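Local coordinates for glutamate racemase (Escherichia coli, PDB 2JFN), which belongs to the Asp/Glu/hydantoin racemase family and is built of two alpha/beta domains, with glutamic acid bound in a pocket of this model, at residues Gly32-Tyr37 against Tyr273-Leu278; Arg123-Gly128 against Pro196-Val201. One frame throughout, in Å; residues are numbered along the deposited sequence.

Contact 1 of 2, residues Gly32-Tyr37 against Tyr273-Leu278; sequences GGLSVY and YGFETL
Tyr37 and Phe275 reach toward each other tip to tip, Phe275 CZ lying over one face of the tyrosine ring, displaced toward its rim and 3.5 Å from Tyr37 CE2. The two ring planes are inclined at 45°, with centroids 4.7 Å apart. CG of Tyr37 is anti to the backbone N (chi1 155°), beside the carbonyl carbon; the ring beyond it lies against Tyr273 and Phe275. Tyr37 OH donates a hydrogen bond of 2.8 Å to Tyr273 O, which sits at the edge of the Tyr37 ring and in its plane, while the donor is tilted 22° from the carbonyl plane.

Here the helix that follows strand 21-28 in an alpha/beta domain meets the turn between helix 267-272 and strand 277-280. A Schellman motif ends helix 267-272, with Gly274 at positive phi, and Tyr37 OH grips the carbonyl of the residue just before this glycine.

Tyr273 and Tyr37 slide past each other in opposite directions, Tyr37 CE1 lying near the plane of the Tyr273 ring at its edge. One face of that ring takes Leu34: CB forms a CH-pi contact 4.1 Å from the centroid, and CD1 lies over the same face. Leu34 CD2 extends the apolar patch to Phe275 CE1, 4.1 Å away, and Tyr49 meets the Tyr37 ring edge-to-face.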
ATOM      1  N   GLY A  32      -1.576   2.885   4.819  1.00 23.03           N
ATOM      2  CA  GLY A  32      -0.577   2.056   4.157  1.00 23.53           C
ATOM      3  C   GLY A  32       0.044   2.702   2.929  1.00 23.94           C
ATOM      4  O   GLY A  32       1.226   2.508   2.645  1.00 23.61           O
ATOM      5  N   GLY A  33      -0.759   3.467   2.197  1.00 23.88           N
ATOM      6  CA  GLY A  33      -0.274   4.133   1.001  1.00 24.00           C
ATOM      7  C   GLY A  33       0.940   4.994   1.274  1.00 24.04           C
ATOM      8  O   GLY A  33       1.775   5.174   0.400  1.00 24.11           O
ATOM      9  N   LEU A  34       1.048   5.510   2.495  1.00 24.29           N
ATOM     10  CA  LEU A  34       2.171   6.352   2.871  1.00 24.12           C
ATOM     11  C   LEU A  34       3.521   5.640   2.802  1.00 23.95           C
ATOM     12  O   LEU A  34       4.539   6.287   2.580  1.00 24.13           O
ATOM     13  CB  LEU A  34       1.962   6.918   4.279  1.00 24.26           C
ATOM     14  CG  LEU A  34       0.795   7.904   4.410  1.00 24.52           C
ATOM     15  CD1 LEU A  34       0.594   8.253   5.877  1.00 24.48           C
ATOM     16  CD2 LEU A  34       1.083   9.156   3.585  1.00 24.92           C
ATOM     17  N   SER A  35       3.545   4.321   2.988  1.00 23.76           N
ATOM     18  CA  SER A  35       4.822   3.614   2.913  1.00 24.21           C
ATOM     19  C   SER A  35       5.325   3.617   1.463  1.00 24.34           C
ATOM     20  O   SER A  35       6.527   3.729   1.213  1.00 24.46           O
ATOM     21  CB  SER A  35       4.703   2.170   3.427  1.00 23.45           C
ATOM     22  OG  SER A  35       3.905   1.361   2.578  1.00 23.98           O
ATOM     23  N   VAL A  36       4.398   3.508   0.517  1.00 24.57           N
ATOM     24  CA  VAL A  36       4.744   3.503  -0.902  1.00 25.04           C
ATOM     25  C   VAL A  36       5.113   4.912  -1.329  1.00 25.61           C
ATOM     26  O   VAL A  36       6.091   5.127  -2.053  1.00 25.10           O
ATOM     27  CB  VAL A  36       3.565   3.002  -1.768  1.00 25.08           C
ATOM     28  CG1 VAL A  36       3.955   3.010  -3.250  1.00 25.12           C
ATOM     29  CG2 VAL A  36       3.173   1.596  -1.331  1.00 25.41           C
ATOM     30  N   TYR A  37       4.326   5.880  -0.867  1.00 26.15           N
ATOM     31  CA  TYR A  37       4.598   7.269  -1.185  1.00 26.62           C
ATOM     32  C   TYR A  37       5.984   7.671  -0.679  1.00 27.35           C
ATOM     33  O   TYR A  37       6.730   8.355  -1.373  1.00 27.42           O
ATOM     34  CB  TYR A  37       3.522   8.174  -0.564  1.00 26.04           C
ATOM     35  CG  TYR A  37       3.988   9.583  -0.300  1.00 26.11           C
ATOM     36  CD1 TYR A  37       4.451   9.958   0.961  1.00 26.04           C
ATOM     37  CD2 TYR A  37       4.006  10.535  -1.320  1.00 26.28           C
ATOM     38  CE1 TYR A  37       4.920  11.250   1.203  1.00 26.06           C
ATOM     39  CE2 TYR A  37       4.476  11.829  -1.088  1.00 26.29           C
ATOM     40  CZ  TYR A  37       4.928  12.176   0.172  1.00 26.29           C
ATOM     41  OH  TYR A  37       5.378  13.452   0.411  1.00 26.91           O
ATOM     42  N   TYR A 273       4.912  13.852   6.705  1.00 31.12           N
ATOM     43  CA  TYR A 273       5.152  13.200   5.418  1.00 30.49           C
ATOM     44  C   TYR A 273       5.256  14.181   4.250  1.00 30.66           C
ATOM     45  O   TYR A 273       5.645  13.799   3.147  1.00 30.68           O
ATOM     46  CB  TYR A 273       4.057  12.170   5.106  1.00 30.13           C
ATOM     47  CG  TYR A 273       4.367  10.771   5.591  1.00 30.08           C
ATOM     48  CD1 TYR A 273       3.880  10.306   6.812  1.00 30.27           C
ATOM     49  CD2 TYR A 273       5.161   9.912   4.829  1.00 30.11           C
ATOM     50  CE1 TYR A 273       4.175   9.022   7.262  1.00 30.56           C
ATOM     51  CE2 TYR A 273       5.461   8.627   5.269  1.00 30.62           C
ATOM     52  CZ  TYR A 273       4.967   8.189   6.484  1.00 31.12           C
ATOM     53  OH  TYR A 273       5.268   6.921   6.922  1.00 31.48           O
ATOM     54  N   GLY A 274       4.908  15.442   4.479  1.00 30.61           N
ATOM     55  CA  GLY A 274       5.007  16.416   3.406  1.00 30.77           C
ATOM     56  C   GLY A 274       3.689  16.950   2.873  1.00 31.11           C
ATOM     57  O   GLY A 274       3.669  17.639   1.855  1.00 30.91           O
ATOM     58  N   PHE A 275       2.587  16.628   3.541  1.00 31.47           N
ATOM     59  CA  PHE A 275       1.279  17.119   3.114  1.00 32.19           C
ATOM     60  C   PHE A 275       0.844  18.159   4.133  1.00 33.19           C
ATOM     61  O   PHE A 275       0.482  17.822   5.259  1.00 33.75           O
ATOM     62  CB  PHE A 275       0.255  15.981   3.053  1.00 31.21           C
ATOM     63  CG  PHE A 275       0.634  14.879   2.104  1.00 30.69           C
ATOM     64  CD1 PHE A 275       1.296  13.743   2.562  1.00 30.41           C
ATOM     65  CD2 PHE A 275       0.367  14.997   0.745  1.00 29.75           C
ATOM     66  CE1 PHE A 275       1.691  12.737   1.676  1.00 30.10           C
ATOM     67  CE2 PHE A 275       0.756  14.000  -0.149  1.00 30.33           C
ATOM     68  CZ  PHE A 275       1.421  12.867   0.319  1.00 30.15           C
ATOM     69  N   GLU A 276       0.899  19.424   3.734  1.00 34.59           N
ATOM     70  CA  GLU A 276       0.542  20.527   4.618  1.00 36.07           C
ATOM     71  C   GLU A 276      -0.931  20.580   4.972  1.00 35.79           C
ATOM     72  O   GLU A 276      -1.297  20.924   6.100  1.00 35.99           O
ATOM     73  CB  GLU A 276       0.933  21.858   3.975  1.00 37.83           C
ATOM     74  CG  GLU A 276       0.407  22.036   2.556  1.00 39.84           C
ATOM     75  CD  GLU A 276       0.024  23.473   2.252  1.00 41.24           C
ATOM     76  OE1 GLU A 276       0.781  24.393   2.641  1.00 42.52           O
ATOM     77  OE2 GLU A 276      -1.032  23.686   1.616  1.00 41.91           O
ATOM     78  N   THR A 277      -1.772  20.225   4.009  1.00 35.29           N
ATOM     79  CA  THR A 277      -3.212  20.291   4.201  1.00 35.33           C
ATOM     80  C   THR A 277      -3.957  18.979   3.989  1.00 34.38           C
ATOM     81  O   THR A 277      -3.540  18.128   3.202  1.00 33.90           O
ATOM     82  CB  THR A 277      -3.808  21.347   3.237  1.00 35.95           C
ATOM     83  OG1 THR A 277      -3.113  22.590   3.409  1.00 37.35           O
ATOM     84  CG2 THR A 277      -5.287  21.554   3.501  1.00 36.44           C
ATOM     85  N   LEU A 278      -5.064  18.839   4.714  1.00 33.42           N
ATOM     86  CA  LEU A 278      -5.950  17.686   4.621  1.00 32.84           C
ATOM     87  C   LEU A 278      -7.333  18.249   4.314  1.00 32.90           C
ATOM     88  O   LEU A 278      -7.864  19.049   5.087  1.00 32.50           O
ATOM     89  CB  LEU A 278      -6.002  16.919   5.942  1.00 32.25           C
ATOM     90  CG  LEU A 278      -7.094  15.849   6.026  1.00 31.65           C
ATOM     91  CD1 LEU A 278      -6.787  14.702   5.068  1.00 31.85           C
ATOM     92  CD2 LEU A 278      -7.188  15.333   7.447  1.00 32.00           C
TER

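Contact 2 of 2, residues Arg123-Gly128 against Pro196-Val201; sequences RLTANG and PPDTVV
Residues 124-127 and 196-199 run nearly antiparallel, their end-to-end directions 165° apart, and the backbones come nearest at Thr125 and Thr199, whose CA atoms are 5.6 Å apart. The setting is an alpha/beta domain with a four-stranded parallel sheet: the turn from helix 118-124 into strand 129-134 packs beside the entry to the adjacent strand 199-202.

Asp198 is the hub. Its CG sits between the backbone N and the carbonyl carbon (chi1 73°), and the carboxylate faces the 125-127 turn. Asp198 OD2 accepts from Ala126 N through its syn lone pair at 2.8 Å, with a fairly straight N-H...O angle of 160°. A longer bond, 3.3 Å from Asn127 N to Asp198 OD2, arrives from well above the carboxylate plane. Asp198 OD1 is held by two hydroxyls from opposite faces of that plane: Thr125 OG1 donates to it on the syn side at 2.7 Å, and Thr199 OG1 is steeply above the plane. Four donors thus grip one carboxylate, which would be expected to stabilise its negative charge and fix its rotation.

The Asn127 side chain slides past Asp198 in the opposite direction, its amide plane inclined to the carboxylate. Asn127 OD1 lies close to Asp198 OD1, but both are acceptors; the amide oxygen instead takes the Ile129 N-H at the start of strand 129-134. On the other branch, Asn127 ND2 donates to Pro196 O at 3.2 Å, the bond distinctly bent and the donor tilted from the carbonyl plane.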
ATOM      1  N   ARG A 123      13.975 -15.177  -5.038  1.00 37.08           N
ATOM      2  CA  ARG A 123      15.368 -15.160  -5.479  1.00 38.64           C
ATOM      3  C   ARG A 123      16.320 -14.775  -4.349  1.00 39.10           C
ATOM      4  O   ARG A 123      17.538 -14.865  -4.505  1.00 39.34           O
ATOM      5  CB  ARG A 123      15.566 -14.158  -6.619  1.00 39.68           C
ATOM      6  CG  ARG A 123      14.736 -14.416  -7.859  1.00 41.76           C
ATOM      7  CD  ARG A 123      15.168 -13.485  -8.979  1.00 43.75           C
ATOM      8  NE  ARG A 123      16.553 -13.729  -9.375  1.00 45.71           N
ATOM      9  CZ  ARG A 123      17.229 -12.982 -10.243  1.00 46.46           C
ATOM     10  NH1 ARG A 123      16.645 -11.933 -10.808  1.00 47.45           N
ATOM     11  NH2 ARG A 123      18.483 -13.287 -10.554  1.00 47.03           N
ATOM     12  N   LEU A 124      15.772 -14.342  -3.218  1.00 39.13           N
ATOM     13  CA  LEU A 124      16.602 -13.915  -2.097  1.00 39.56           C
ATOM     14  C   LEU A 124      16.705 -14.926  -0.964  1.00 39.81           C
ATOM     15  O   LEU A 124      17.716 -14.973  -0.263  1.00 39.83           O
ATOM     16  CB  LEU A 124      16.085 -12.582  -1.538  1.00 39.49           C
ATOM     17  CG  LEU A 124      16.087 -11.384  -2.493  1.00 39.90           C
ATOM     18  CD1 LEU A 124      15.445 -10.183  -1.807  1.00 40.24           C
ATOM     19  CD2 LEU A 124      17.511 -11.057  -2.922  1.00 40.03           C
ATOM     20  N   THR A 125      15.665 -15.734  -0.787  1.00 39.86           N
ATOM     21  CA  THR A 125      15.661 -16.715   0.283  1.00 40.44           C
ATOM     22  C   THR A 125      16.837 -17.681   0.166  1.00 41.06           C
ATOM     23  O   THR A 125      17.242 -18.055  -0.933  1.00 40.79           O
ATOM     24  CB  THR A 125      14.338 -17.520   0.310  1.00 40.32           C
ATOM     25  OG1 THR A 125      14.358 -18.437   1.410  1.00 40.44           O
ATOM     26  CG2 THR A 125      14.140 -18.293  -0.990  1.00 40.44           C
ATOM     27  N   ALA A 126      17.387 -18.067   1.312  1.00 41.50           N
ATOM     28  CA  ALA A 126      18.512 -18.990   1.344  1.00 42.01           C
ATOM     29  C   ALA A 126      18.052 -20.362   1.822  1.00 42.35           C
ATOM     30  O   ALA A 126      18.594 -21.384   1.399  1.00 42.99           O
ATOM     31  CB  ALA A 126      19.605 -18.452   2.266  1.00 41.90           C
ATOM     32  N   ASN A 127      17.049 -20.388   2.696  1.00 41.88           N
ATOM     33  CA  ASN A 127      16.547 -21.655   3.215  1.00 41.62           C
ATOM     34  C   ASN A 127      15.326 -22.152   2.454  1.00 41.10           C
ATOM     35  O   ASN A 127      14.789 -23.220   2.746  1.00 41.43           O
ATOM     36  CB  ASN A 127      16.231 -21.529   4.713  1.00 41.84           C
ATOM     37  CG  ASN A 127      14.931 -20.790   4.988  1.00 41.92           C
ATOM     38  OD1 ASN A 127      14.437 -20.030   4.157  1.00 41.99           O
ATOM     39  ND2 ASN A 127      14.379 -21.003   6.176  1.00 41.74           N
ATOM     40  N   GLY A 128      14.894 -21.375   1.466  1.00 40.81           N
ATOM     41  CA  GLY A 128      13.744 -21.761   0.671  1.00 39.82           C
ATOM     42  C   GLY A 128      12.397 -21.572   1.346  1.00 39.18           C
ATOM     43  O   GLY A 128      11.375 -21.981   0.800  1.00 39.41           O
ATOM     44  N   PRO A 196      11.690 -21.096  10.661  1.00 36.88           N
ATOM     45  CA  PRO A 196      10.795 -20.058  10.141  1.00 36.26           C
ATOM     46  C   PRO A 196      11.327 -19.476   8.837  1.00 35.39           C
ATOM     47  O   PRO A 196      12.482 -19.703   8.470  1.00 35.42           O
ATOM     48  CB  PRO A 196      10.770 -19.035  11.274  1.00 36.49           C
ATOM     49  CG  PRO A 196      12.161 -19.119  11.817  1.00 37.04           C
ATOM     50  CD  PRO A 196      12.415 -20.620  11.854  1.00 37.02           C
ATOM     51  N   PRO A 197      10.488 -18.720   8.113  1.00 34.89           N
ATOM     52  CA  PRO A 197      10.925 -18.123   6.845  1.00 34.16           C
ATOM     53  C   PRO A 197      12.123 -17.221   7.089  1.00 33.22           C
ATOM     54  O   PRO A 197      12.166 -16.515   8.092  1.00 33.54           O
ATOM     55  CB  PRO A 197       9.705 -17.307   6.402  1.00 34.06           C
ATOM     56  CG  PRO A 197       8.562 -17.964   7.090  1.00 34.48           C
ATOM     57  CD  PRO A 197       9.116 -18.302   8.444  1.00 34.65           C
ATOM     58  N   ASP A 198      13.103 -17.235   6.194  1.00 32.64           N
ATOM     59  CA  ASP A 198      14.241 -16.350   6.381  1.00 32.00           C
ATOM     60  C   ASP A 198      13.974 -15.068   5.583  1.00 30.70           C
ATOM     61  O   ASP A 198      14.704 -14.082   5.687  1.00 30.48           O
ATOM     62  CB  ASP A 198      15.550 -17.040   5.947  1.00 32.92           C
ATOM     63  CG  ASP A 198      15.694 -17.182   4.437  1.00 34.20           C
ATOM     64  OD1 ASP A 198      14.678 -17.115   3.707  1.00 34.32           O
ATOM     65  OD2 ASP A 198      16.850 -17.382   3.984  1.00 34.48           O
ATOM     66  N   THR A 199      12.890 -15.089   4.815  1.00 29.73           N
ATOM     67  CA  THR A 199      12.488 -13.943   3.995  1.00 28.32           C
ATOM     68  C   THR A 199      10.977 -13.738   4.145  1.00 27.54           C
ATOM     69  O   THR A 199      10.202 -14.660   3.919  1.00 27.62           O
ATOM     70  CB  THR A 199      12.831 -14.199   2.517  1.00 28.44           C
ATOM     71  OG1 THR A 199      14.209 -14.582   2.410  1.00 28.45           O
ATOM     72  CG2 THR A 199      12.605 -12.938   1.685  1.00 27.68           C
ATOM     73  N   VAL A 200      10.558 -12.536   4.536  1.00 26.67           N
ATOM     74  CA  VAL A 200       9.135 -12.261   4.718  1.00 25.45           C
ATOM     75  C   VAL A 200       8.665 -11.138   3.803  1.00 24.96           C
ATOM     76  O   VAL A 200       9.186 -10.026   3.858  1.00 25.00           O
ATOM     77  CB  VAL A 200       8.813 -11.860   6.184  1.00 25.29           C
ATOM     78  CG1 VAL A 200       7.334 -11.494   6.316  1.00 24.41           C
ATOM     79  CG2 VAL A 200       9.144 -13.017   7.134  1.00 25.16           C
ATOM     80  N   VAL A 201       7.678 -11.444   2.970  1.00 24.00           N
ATOM     81  CA  VAL A 201       7.113 -10.473   2.038  1.00 24.07           C
ATOM     82  C   VAL A 201       5.992  -9.698   2.717  1.00 23.96           C
ATOM     83  O   VAL A 201       5.072 -10.286   3.273  1.00 24.03           O
ATOM     84  CB  VAL A 201       6.507 -11.175   0.797  1.00 23.91           C
ATOM     85  CG1 VAL A 201       5.818 -10.148  -0.107  1.00 23.25           C
ATOM     86  CG2 VAL A 201       7.598 -11.907   0.032  1.00 23.70           C
TER

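From the N terminus, the chain leaves strand 21-28 and enters helix 33-43, where the first half of contact 1 lies. It then runs through much of the mixed sheet before reaching residues 123-128, the first half of contact 2. Contact 2 closes its loop at residues 196-201, after strands 129-134 and 156-161, so it nests wholly within the much longer loop that contact 1 closes at residues 273-278. The contacts lie on opposite sides of the chain's centre, their own centres about 30 Å apart. Contact 1 brings the C-terminal part back onto the mixed-sheet domain; contact 2 joins neighbouring strand entries of the parallel sheet.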